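Local coordinates for protein dextranase (Pseudarthrobacter oxydans, PDB 6NZS) that catalyses the endohydrolysis of (1->6)-alpha-D-glucosidic linkages in dextran, at residues 142-148 with 186-192; 282-287 with 332-336; 326-330 with 351-355; 355-361 with 379-385. All blocks are in the same frame, centred on the assembly; numbering follows the deposited sequence.

Contact 1 (142-148 with 186-192)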
# COMPACT_ATOMS: atom_id res chain seq x y z
N ALA A 142 -6.30 -6.32 -16.36
CA ALA A 142 -5.78 -5.73 -15.13
C ALA A 142 -5.10 -6.74 -14.23
O ALA A 142 -4.41 -6.33 -13.29
CB ALA A 142 -6.92 -5.09 -14.34
N GLY A 143 -5.28 -8.04 -14.49
CA GLY A 143 -4.89 -9.03 -13.51
C GLY A 143 -5.71 -8.87 -12.23
O GLY A 143 -6.65 -8.07 -12.14
N TYR A 144 -5.33 -9.66 -11.23
CA TYR A 144 -5.96 -9.61 -9.92
C TYR A 144 -4.89 -9.74 -8.85
O TYR A 144 -3.99 -10.57 -8.96
CB TYR A 144 -6.93 -10.79 -9.74
CG TYR A 144 -8.22 -10.70 -10.51
CD1 TYR A 144 -8.31 -11.21 -11.81
CD2 TYR A 144 -9.35 -10.10 -9.96
CE1 TYR A 144 -9.49 -11.12 -12.53
CE2 TYR A 144 -10.54 -10.01 -10.69
CZ TYR A 144 -10.60 -10.52 -11.97
OH TYR A 144 -11.77 -10.45 -12.71
N ARG A 145 -4.99 -8.91 -7.81
CA ARG A 145 -4.15 -9.01 -6.62
C ARG A 145 -5.07 -9.24 -5.44
O ARG A 145 -5.97 -8.42 -5.18
CB ARG A 145 -3.34 -7.72 -6.44
CG ARG A 145 -2.26 -7.51 -7.53
CD ARG A 145 -2.23 -6.08 -8.08
NE ARG A 145 -3.48 -5.71 -8.75
CZ ARG A 145 -3.83 -6.09 -9.98
NH1 ARG A 145 -3.02 -6.86 -10.70
NH2 ARG A 145 -5.00 -5.71 -10.47
N PHE A 146 -4.89 -10.35 -4.73
CA PHE A 146 -5.87 -10.73 -3.72
C PHE A 146 -5.23 -11.57 -2.63
O PHE A 146 -4.13 -12.11 -2.79
CB PHE A 146 -7.08 -11.46 -4.34
CG PHE A 146 -6.73 -12.74 -5.08
CD1 PHE A 146 -6.26 -12.70 -6.38
CD2 PHE A 146 -6.90 -13.97 -4.46
CE1 PHE A 146 -5.95 -13.87 -7.04
CE2 PHE A 146 -6.60 -15.15 -5.11
CZ PHE A 146 -6.13 -15.10 -6.41
N SER A 147 -5.95 -11.69 -1.51
CA SER A 147 -5.51 -12.40 -0.33
C SER A 147 -6.27 -13.72 -0.22
O SER A 147 -7.49 -13.78 -0.44
CB SER A 147 -5.83 -11.53 0.90
OG SER A 147 -5.59 -12.25 2.10
N VAL A 148 -5.54 -14.78 0.13
CA VAL A 148 -6.08 -16.12 0.33
C VAL A 148 -5.99 -16.45 1.82
O VAL A 148 -4.90 -16.45 2.40
CB VAL A 148 -5.31 -17.16 -0.50
CG1 VAL A 148 -5.82 -18.56 -0.25
CG2 VAL A 148 -5.40 -16.81 -1.99
N MET A 186 -1.20 -14.39 2.79
CA MET A 186 -0.85 -14.99 1.51
C MET A 186 -1.51 -14.17 0.41
O MET A 186 -2.73 -14.24 0.24
CB MET A 186 -1.30 -16.45 1.43
CG MET A 186 -1.03 -17.10 0.07
SD MET A 186 0.73 -17.11 -0.35
CE MET A 186 0.68 -17.76 -2.02
N MET A 187 -0.70 -13.42 -0.34
CA MET A 187 -1.18 -12.63 -1.46
C MET A 187 -0.83 -13.33 -2.76
O MET A 187 0.24 -13.92 -2.90
CB MET A 187 -0.50 -11.26 -1.45
CG MET A 187 -1.46 -10.11 -1.22
SD MET A 187 -2.34 -10.26 0.34
CE MET A 187 -0.94 -10.30 1.47
N ILE A 188 -1.76 -13.28 -3.72
CA ILE A 188 -1.51 -13.73 -5.08
C ILE A 188 -1.59 -12.51 -6.00
O ILE A 188 -2.58 -11.77 -5.98
CB ILE A 188 -2.51 -14.81 -5.53
CG1 ILE A 188 -2.36 -16.06 -4.66
CG2 ILE A 188 -2.30 -15.14 -7.02
CD1 ILE A 188 -3.40 -17.14 -4.95
N PHE A 189 -0.54 -12.31 -6.78
CA PHE A 189 -0.50 -11.25 -7.77
C PHE A 189 -0.51 -11.95 -9.13
O PHE A 189 0.54 -12.37 -9.64
CB PHE A 189 0.77 -10.40 -7.60
CG PHE A 189 0.90 -9.74 -6.25
CD1 PHE A 189 -0.22 -9.42 -5.46
CD2 PHE A 189 2.16 -9.40 -5.77
CE1 PHE A 189 -0.06 -8.80 -4.23
CE2 PHE A 189 2.31 -8.78 -4.55
CZ PHE A 189 1.20 -8.47 -3.77
N ALA A 190 -1.71 -12.12 -9.69
CA ALA A 190 -1.91 -12.75 -11.00
C ALA A 190 -1.87 -11.62 -12.01
O ALA A 190 -2.84 -10.88 -12.16
CB ALA A 190 -3.25 -13.47 -11.03
N GLU A 191 -0.74 -11.48 -12.69
CA GLU A 191 -0.47 -10.30 -13.49
C GLU A 191 -0.56 -10.62 -14.98
O GLU A 191 -0.19 -11.72 -15.40
CB GLU A 191 0.92 -9.75 -13.17
CG GLU A 191 1.13 -9.38 -11.70
CD GLU A 191 0.12 -8.37 -11.23
OE1 GLU A 191 0.23 -7.22 -11.67
OE2 GLU A 191 -0.77 -8.71 -10.40
N PRO A 192 -1.02 -9.68 -15.79
CA PRO A 192 -1.22 -9.99 -17.21
C PRO A 192 0.11 -10.16 -17.95
O PRO A 192 1.03 -9.36 -17.81
CB PRO A 192 -1.99 -8.77 -17.73
CG PRO A 192 -1.65 -7.67 -16.78
CD PRO A 192 -1.48 -8.33 -15.44
O HOH W 1 -3.94 -13.96 3.38
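In the N-terminal Ig-like domain of this family 49 glycoside hydrolase, residues 144-148 run antiparallel to 186-192, with Tyr144-Ala190 and Phe146-Ile188 as hydrogen-bonded pairs and Arg145-Phe189 and Ser147-Met187 as non-hydrogen-bonded ones. Direct pairing holds through Ser147-Met187; at Val148-Met186 one bond is direct, Val148 N to Met186 O at 2.9 Å, and the other runs through a water that accepts from Met186 N and donates to Val148 O and Ser147 OG. The hydroxyl of Ser147 has a further partner in Glu149.

On the face of Phe146 and Ile188 the packing is apolar. With CG lying between the backbone N and the carbonyl carbon (chi1 60°), the Phe146 ring swings over its neighbour, and Ile188 CB sits above one ring face, 4.0 Å from the ring centroid, in a CH-pi contact. Ile188 CD1 reaches on to Val148 CG2 at 3.6 Å.

The other face carries charge. Arg145 CG rests 3.5 Å from Phe189 CD1; from there the bent chain brings NH1 to Glu191 OE2 at 2.9 Å, a salt bridge made on the syn side of the carboxylate with the two flat groups nearly perpendicular. NH1 and NH2 of Arg145 together also grip Ala142 O, end-on, at 3.0 and 2.9 Å, which fixes the guanidinium. At Gly143 a side chain would collide with Ala190 O.

Strand 84-92 pairs with 186-192 along its other edge, Phe123 meets the rings of Tyr144 and Phe146 edge-to-face, Arg145 packs on Asn357, and Glu191 OE1 forms a salt bridge with Lys359, both on strand 351-361 of the beta-helix.

Contact 2 (282-287 with 332-336)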
# COMPACT_ATOMS: atom_id res chain seq x y z
N GLY A 282 9.47 -8.00 -11.35
CA GLY A 282 10.39 -8.45 -10.33
C GLY A 282 10.14 -7.79 -8.98
O GLY A 282 9.16 -7.08 -8.77
N VAL A 283 11.07 -8.03 -8.05
CA VAL A 283 10.97 -7.55 -6.67
C VAL A 283 12.14 -6.61 -6.37
O VAL A 283 13.29 -6.92 -6.70
CB VAL A 283 10.96 -8.72 -5.66
CG1 VAL A 283 10.89 -8.20 -4.23
CG2 VAL A 283 9.80 -9.65 -5.95
N LEU A 284 11.83 -5.49 -5.73
CA LEU A 284 12.82 -4.58 -5.16
C LEU A 284 12.56 -4.56 -3.66
O LEU A 284 11.51 -4.09 -3.22
CB LEU A 284 12.66 -3.17 -5.75
CG LEU A 284 13.67 -2.12 -5.27
CD1 LEU A 284 15.07 -2.49 -5.71
CD2 LEU A 284 13.29 -0.73 -5.78
N SER A 285 13.52 -5.06 -2.87
CA SER A 285 13.33 -5.25 -1.44
C SER A 285 14.30 -4.37 -0.65
O SER A 285 15.50 -4.35 -0.94
CB SER A 285 13.56 -6.70 -1.05
OG SER A 285 13.53 -6.82 0.36
N GLY A 286 13.78 -3.67 0.36
CA GLY A 286 14.61 -2.85 1.22
C GLY A 286 15.04 -3.55 2.49
O GLY A 286 15.45 -2.90 3.46
N GLU A 287 14.99 -4.89 2.48
CA GLU A 287 15.20 -5.70 3.68
C GLU A 287 16.56 -5.47 4.33
O GLU A 287 16.69 -5.68 5.54
CB GLU A 287 15.03 -7.18 3.32
CG GLU A 287 16.11 -7.73 2.40
CD GLU A 287 15.71 -9.05 1.78
OE1 GLU A 287 14.82 -9.05 0.91
OE2 GLU A 287 16.28 -10.09 2.16
N VAL A 332 6.48 -3.71 -10.76
CA VAL A 332 7.39 -4.06 -9.68
C VAL A 332 6.65 -4.26 -8.36
O VAL A 332 5.60 -3.64 -8.09
CB VAL A 332 8.52 -3.02 -9.53
CG1 VAL A 332 9.35 -2.95 -10.80
CG2 VAL A 332 7.95 -1.66 -9.19
N THR A 333 7.22 -5.11 -7.52
CA THR A 333 6.81 -5.29 -6.13
C THR A 333 7.90 -4.66 -5.28
O THR A 333 9.06 -5.07 -5.36
CB THR A 333 6.69 -6.77 -5.79
OG1 THR A 333 5.68 -7.38 -6.61
CG2 THR A 333 6.31 -6.99 -4.32
N VAL A 334 7.52 -3.68 -4.47
CA VAL A 334 8.42 -3.03 -3.51
C VAL A 334 8.17 -3.68 -2.15
O VAL A 334 7.06 -3.59 -1.61
CB VAL A 334 8.17 -1.52 -3.47
CG1 VAL A 334 8.98 -0.87 -2.35
CG2 VAL A 334 8.51 -0.90 -4.83
N ALA A 335 9.18 -4.34 -1.61
CA ALA A 335 9.05 -5.10 -0.37
C ALA A 335 9.90 -4.50 0.73
O ALA A 335 11.00 -4.00 0.48
CB ALA A 335 9.47 -6.55 -0.58
N GLU A 336 9.39 -4.57 1.96
CA GLU A 336 10.14 -4.24 3.17
C GLU A 336 10.87 -2.89 3.11
O GLU A 336 12.09 -2.83 3.33
CB GLU A 336 11.09 -5.36 3.53
CG GLU A 336 10.71 -6.09 4.79
CD GLU A 336 11.53 -7.34 5.02
OE1 GLU A 336 11.02 -8.45 4.76
OE2 GLU A 336 12.67 -7.21 5.47
O HOH W 2 6.41 -7.66 -9.28
O HOH W 3 11.41 -8.73 1.72
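Two acidic side chains crowd the end of this parallel strand pair: Glu336 OE2 lies 3.2 Å from Glu287 CB, and the carboxylate atoms Glu287 OE1 and Glu336 OE2 are only 5.4 Å apart without meeting. Glu336 takes up positive phi (50°), unusual for a residue other than glycine, and so turns its side chain toward Gly286 and Glu287 as strand 333-335 ends.

Ser285 manages the other acid. Its OG, held anti to the backbone N (chi1 173°), accepts from Glu287 N in an ST turn and donates to Glu287 OE1 at 2.6 Å, using the anti lone pair of that oxygen. A water donates to the same OG and, weakly, to Glu336 OE1. With an alanine here, Glu287 OE1 and the backbone N of Glu287 would probably both lose a partner, leaving the carboxylate freer to turn. A CB on Gly286 would strike Glu336 O.

Before this end the pairing is regular. Four backbone bonds zip the strands, among them Leu284 N to Thr333 O and Ala335 N to Leu284 O, both 2.8 Å. Val283 CG1 packs on Ala335 CB at 4.2 Å. At the start, a second water donates to Gly282 O and accepts from Thr333 OG1 at 2.8 Å.

Tyr261 and, over a long distance, Lys263 attend Glu287, whereas Ser62 and Ser58 bind Glu336. Each carboxylate therefore has its own set of polar partners, which would be expected to make the closeness of two like charges tolerable.

Contact 3 (326-330 with 351-355)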
# COMPACT_ATOMS: atom_id res chain seq x y z
N LYS A 326 7.73 12.54 -17.83
CA LYS A 326 6.84 11.42 -17.56
C LYS A 326 7.62 10.28 -16.91
O LYS A 326 8.81 10.10 -17.17
CB LYS A 326 6.20 10.90 -18.84
CG LYS A 326 5.33 11.94 -19.55
CD LYS A 326 4.88 11.43 -20.90
CE LYS A 326 3.46 10.91 -20.85
NZ LYS A 326 2.66 11.37 -22.02
N LEU A 327 6.92 9.53 -16.06
CA LEU A 327 7.45 8.29 -15.50
C LEU A 327 6.41 7.20 -15.69
O LEU A 327 5.25 7.40 -15.31
CB LEU A 327 7.72 8.44 -14.00
CG LEU A 327 7.89 7.14 -13.21
CD1 LEU A 327 9.19 6.45 -13.61
CD2 LEU A 327 7.87 7.40 -11.72
N ASP A 328 6.81 6.08 -16.29
CA ASP A 328 6.02 4.85 -16.25
C ASP A 328 6.58 4.00 -15.12
O ASP A 328 7.77 3.67 -15.12
CB ASP A 328 6.14 4.07 -17.56
CG ASP A 328 5.45 4.75 -18.73
OD1 ASP A 328 4.82 5.80 -18.52
OD2 ASP A 328 5.56 4.22 -19.86
N LEU A 329 5.72 3.66 -14.16
CA LEU A 329 6.10 2.83 -13.02
C LEU A 329 5.17 1.64 -13.08
O LEU A 329 3.96 1.78 -12.85
CB LEU A 329 5.93 3.61 -11.72
CG LEU A 329 6.10 2.83 -10.41
CD1 LEU A 329 7.49 2.22 -10.31
CD2 LEU A 329 5.83 3.75 -9.21
N GLN A 330 5.70 0.47 -13.43
CA GLN A 330 4.84 -0.67 -13.75
C GLN A 330 5.44 -1.94 -13.18
O GLN A 330 6.67 -2.11 -13.15
CB GLN A 330 4.69 -0.82 -15.28
CG GLN A 330 3.79 -1.97 -15.77
CD GLN A 330 4.51 -3.30 -15.86
OE1 GLN A 330 5.75 -3.35 -15.86
NE2 GLN A 330 3.75 -4.38 -15.93
N PHE A 351 5.76 16.44 -13.50
CA PHE A 351 6.29 15.08 -13.41
C PHE A 351 5.11 14.12 -13.41
O PHE A 351 4.56 13.78 -12.36
CB PHE A 351 7.17 14.91 -12.17
CG PHE A 351 8.05 13.70 -12.24
CD1 PHE A 351 9.28 13.75 -12.87
CD2 PHE A 351 7.64 12.50 -11.67
CE1 PHE A 351 10.09 12.63 -12.94
CE2 PHE A 351 8.45 11.38 -11.73
CZ PHE A 351 9.67 11.44 -12.37
N HIS A 352 4.73 13.66 -14.59
CA HIS A 352 3.44 13.00 -14.79
C HIS A 352 3.62 11.49 -14.76
O HIS A 352 4.31 10.92 -15.62
CB HIS A 352 2.81 13.48 -16.09
CG HIS A 352 2.76 14.98 -16.17
ND1 HIS A 352 2.06 15.74 -15.26
CD2 HIS A 352 3.35 15.85 -17.02
CE1 HIS A 352 2.21 17.02 -15.55
NE2 HIS A 352 2.99 17.12 -16.61
N MET A 353 2.99 10.84 -13.79
CA MET A 353 3.22 9.43 -13.52
C MET A 353 2.12 8.57 -14.11
O MET A 353 0.94 8.93 -14.07
CB MET A 353 3.29 9.19 -12.01
CG MET A 353 4.40 9.99 -11.35
SD MET A 353 4.21 10.10 -9.57
CE MET A 353 3.99 8.36 -9.17
N ASN A 354 2.51 7.42 -14.65
CA ASN A 354 1.58 6.41 -15.15
C ASN A 354 1.95 5.12 -14.41
O ASN A 354 2.91 4.44 -14.80
CB ASN A 354 1.72 6.27 -16.67
CG ASN A 354 0.81 5.21 -17.24
OD1 ASN A 354 -0.08 4.71 -16.57
ND2 ASN A 354 1.05 4.85 -18.50
N VAL A 355 1.20 4.81 -13.36
CA VAL A 355 1.52 3.72 -12.44
C VAL A 355 0.52 2.59 -12.68
O VAL A 355 -0.69 2.83 -12.68
CB VAL A 355 1.44 4.19 -10.98
CG1 VAL A 355 1.87 3.06 -10.05
CG2 VAL A 355 2.31 5.42 -10.76
O HOH W 4 2.85 6.26 -20.35
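Leu327 and Phe351 meet first in this parallel pair, Leu327 CB lying 3.8 Å from Phe351 CE2, with the CD2 branch of the leucine near the same ring carbon. The ring reaches Leu327 because its CG stands anti to the backbone N (chi1 -163°). Further along the same face, Leu329 and Val355 lie side by side and point the same way, Leu329 CD2 against Val355 CG1 at 4.1 Å.

Asp328 and Asn354 form a polar pair on the reverse face. Asp328 OD1 approaches Asn354 CB to 3.6 Å, but its distance of 3.9 Å to Asn354 ND2 is too long for a direct bond, and a water closes the gap, donating to OD1 at 2.7 Å and accepting from ND2 at 2.9 Å. The carboxylate and amide planes are almost perpendicular.

Between the two faces runs the backbone ladder: Leu327 N to His352 O, Asn354 N to Leu327 O at 2.8 Å, and Leu329 N to Asn354 O. Further out, Phe342 packs on Leu327, Leu329 and Met353 inside the coil, Arg201 forms a salt bridge with Asp328 OD2, and His352 ND1 bonds Lys375 O.

This is the division expected of a beta-solenoid: aliphatic and aromatic groups stack inward from one coil to the next, while the outward row is polar. There Asp328, held by Arg201 on one oxygen and by water on the other, would keep its charge well compensated.

Contact 4 (355-361 with 379-385)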
# COMPACT_ATOMS: atom_id res chain seq x y z
N VAL A 355 1.20 4.81 -13.36
CA VAL A 355 1.52 3.72 -12.44
C VAL A 355 0.52 2.59 -12.68
O VAL A 355 -0.69 2.83 -12.68
CB VAL A 355 1.44 4.19 -10.98
CG1 VAL A 355 1.87 3.06 -10.05
CG2 VAL A 355 2.31 5.42 -10.76
N GLU A 356 1.02 1.37 -12.87
CA GLU A 356 0.08 0.26 -13.00
C GLU A 356 0.72 -1.05 -12.58
O GLU A 356 1.91 -1.27 -12.78
CB GLU A 356 -0.49 0.14 -14.41
CG GLU A 356 0.51 -0.15 -15.45
CD GLU A 356 0.11 0.44 -16.79
OE1 GLU A 356 -1.09 0.41 -17.13
OE2 GLU A 356 0.98 0.96 -17.48
N ASN A 357 -0.11 -1.92 -12.00
CA ASN A 357 0.31 -3.28 -11.66
C ASN A 357 1.54 -3.25 -10.76
O ASN A 357 2.49 -4.02 -10.95
CB ASN A 357 0.48 -4.14 -12.91
CG ASN A 357 -0.85 -4.34 -13.60
OD1 ASN A 357 -1.30 -3.47 -14.35
ND2 ASN A 357 -1.51 -5.45 -13.30
N TYR A 358 1.48 -2.36 -9.77
CA TYR A 358 2.55 -2.06 -8.84
C TYR A 358 2.07 -2.49 -7.46
O TYR A 358 0.88 -2.34 -7.13
CB TYR A 358 2.78 -0.54 -8.87
CG TYR A 358 3.66 0.02 -7.79
CD1 TYR A 358 5.04 0.07 -7.94
CD2 TYR A 358 3.10 0.53 -6.62
CE1 TYR A 358 5.84 0.60 -6.96
CE2 TYR A 358 3.91 1.06 -5.63
CZ TYR A 358 5.28 1.09 -5.81
OH TYR A 358 6.08 1.63 -4.83
N LYS A 359 2.98 -3.05 -6.66
CA LYS A 359 2.62 -3.58 -5.35
C LYS A 359 3.64 -3.17 -4.30
O LYS A 359 4.84 -3.07 -4.58
CB LYS A 359 2.53 -5.11 -5.34
CG LYS A 359 1.66 -5.71 -6.43
CD LYS A 359 2.52 -6.05 -7.67
CE LYS A 359 1.68 -6.38 -8.86
NZ LYS A 359 2.59 -6.76 -9.96
N GLN A 360 3.15 -2.94 -3.08
CA GLN A 360 3.99 -2.70 -1.92
C GLN A 360 3.61 -3.72 -0.85
O GLN A 360 2.44 -3.84 -0.50
CB GLN A 360 3.79 -1.27 -1.41
CG GLN A 360 4.65 -0.88 -0.23
CD GLN A 360 4.41 0.56 0.18
OE1 GLN A 360 4.05 1.42 -0.64
NE2 GLN A 360 4.57 0.83 1.45
N VAL A 361 4.60 -4.48 -0.37
CA VAL A 361 4.38 -5.56 0.59
C VAL A 361 5.38 -5.44 1.73
O VAL A 361 6.45 -4.84 1.60
CB VAL A 361 4.50 -6.97 -0.05
CG1 VAL A 361 3.48 -7.14 -1.16
CG2 VAL A 361 5.90 -7.22 -0.60
N MET A 379 -3.02 6.11 -11.74
CA MET A 379 -2.61 4.83 -11.18
C MET A 379 -3.75 3.85 -11.30
O MET A 379 -4.90 4.19 -11.02
CB MET A 379 -2.21 4.96 -9.71
CG MET A 379 -1.78 3.64 -9.08
SD MET A 379 -0.94 3.85 -7.51
CE MET A 379 -2.33 4.18 -6.41
N LYS A 380 -3.45 2.62 -11.73
CA LYS A 380 -4.47 1.59 -11.80
C LYS A 380 -3.89 0.23 -11.44
O LYS A 380 -2.72 -0.06 -11.72
CB LYS A 380 -5.15 1.53 -13.17
CG LYS A 380 -4.24 1.26 -14.33
CD LYS A 380 -5.01 1.38 -15.64
CE LYS A 380 -4.15 1.03 -16.83
NZ LYS A 380 -4.96 0.51 -17.97
N ASN A 381 -4.74 -0.60 -10.82
CA ASN A 381 -4.46 -2.02 -10.67
C ASN A 381 -3.28 -2.27 -9.74
O ASN A 381 -2.25 -2.79 -10.18
CB ASN A 381 -4.23 -2.68 -12.04
CG ASN A 381 -5.31 -2.33 -13.06
OD1 ASN A 381 -6.47 -2.15 -12.71
ND2 ASN A 381 -4.92 -2.26 -14.33
N THR A 382 -3.42 -1.92 -8.46
CA THR A 382 -2.30 -1.94 -7.53
C THR A 382 -2.70 -2.62 -6.23
O THR A 382 -3.89 -2.81 -5.93
CB THR A 382 -1.82 -0.52 -7.21
OG1 THR A 382 -2.89 0.21 -6.62
CG2 THR A 382 -1.34 0.20 -8.46
N PHE A 383 -1.68 -3.00 -5.45
CA PHE A 383 -1.85 -3.53 -4.10
C PHE A 383 -0.90 -2.77 -3.18
O PHE A 383 0.29 -2.67 -3.46
CB PHE A 383 -1.51 -5.03 -4.03
CG PHE A 383 -1.52 -5.58 -2.63
CD1 PHE A 383 -2.71 -6.02 -2.05
CD2 PHE A 383 -0.36 -5.63 -1.87
CE1 PHE A 383 -2.73 -6.52 -0.74
CE2 PHE A 383 -0.37 -6.12 -0.55
CZ PHE A 383 -1.56 -6.56 0.01
N PHE A 384 -1.42 -2.25 -2.07
CA PHE A 384 -0.59 -1.55 -1.09
C PHE A 384 -0.78 -2.14 0.29
O PHE A 384 -1.89 -2.13 0.83
CB PHE A 384 -0.94 -0.06 -1.02
CG PHE A 384 -0.46 0.72 -2.20
CD1 PHE A 384 -1.23 0.83 -3.34
CD2 PHE A 384 0.78 1.35 -2.16
CE1 PHE A 384 -0.78 1.54 -4.44
CE2 PHE A 384 1.24 2.08 -3.26
CZ PHE A 384 0.46 2.17 -4.40
N ASN A 385 0.31 -2.62 0.88
CA ASN A 385 0.41 -2.79 2.32
C ASN A 385 1.24 -1.62 2.82
O ASN A 385 2.29 -1.32 2.25
CB ASN A 385 1.13 -4.12 2.59
CG ASN A 385 1.38 -4.39 4.07
OD1 ASN A 385 2.48 -4.80 4.43
ND2 ASN A 385 0.37 -4.24 4.90
O HOH W 5 -2.78 -2.11 -15.99
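Tyr358 and Phe384 mark the tightly packed part of this contact: Phe384 CE2 meets the edge of the Tyr358 ring, 3.7 Å from its CE2, with the two planes oblique at 52°. Beside them Gln360 OE1 lies at the edge of the Phe384 ring, 3.6 Å from CD2, while its NE2 is bound by Ser363 and Thr368. Val361 CG1 touches Phe383 CE2, and Met379 CG packs against Val355 CB at 3.8 Å.

The opposite extreme is Lys380, exposed to solvent, whose NZ forms a long salt bridge, 4.0 Å from Glu356 OE1; Arg201 pairs with the other oxygen of this glutamate.

Between these parts Asn357 and Asn381 both have positive phi, and the chain turns a corner at the latter. A water donates to Asn357 OD1 at 2.6 Å and to Glu356 OE1, and accepts from Asn381 ND2 at 2.7 Å; Asn381 OD1 takes a bond from Asn402. Asn357 ND2 bonds Glu191 OE1 and Ala142 O. Replacing Asn357 by an alanine would probably leave those two oxygens without this donor and the water without one acceptor.

The row resembles the asparagine ladders of other parallel beta-helices, here with water as one rung: amides and water satisfy one another's polar atoms at the corner, whereas apolar packing holds the interior.

Overall arrangement
Contacts 2, 3 and 4 are parallel pairings between successive coils of the beta-helix, whereas contact 1 is an antiparallel pairing within the Ig-like domain. Contacts 2 and 3 use different parts of strand 325-335, and contacts 3 and 4 share Val355 on strand 351-361. The centre of contact 4 lies nearest the chain centre, about 7 Å away; contact 3, its centre about 17 Å away, includes an exposed lysine, although most of it is buried. Contact 1 joins the solenoid through Glu191 OE1, which bridges to Lys359 NZ at 2.9 Å. Charge thus gathers at the domain junction, acids end contact 2, and apolar packing fills the coils.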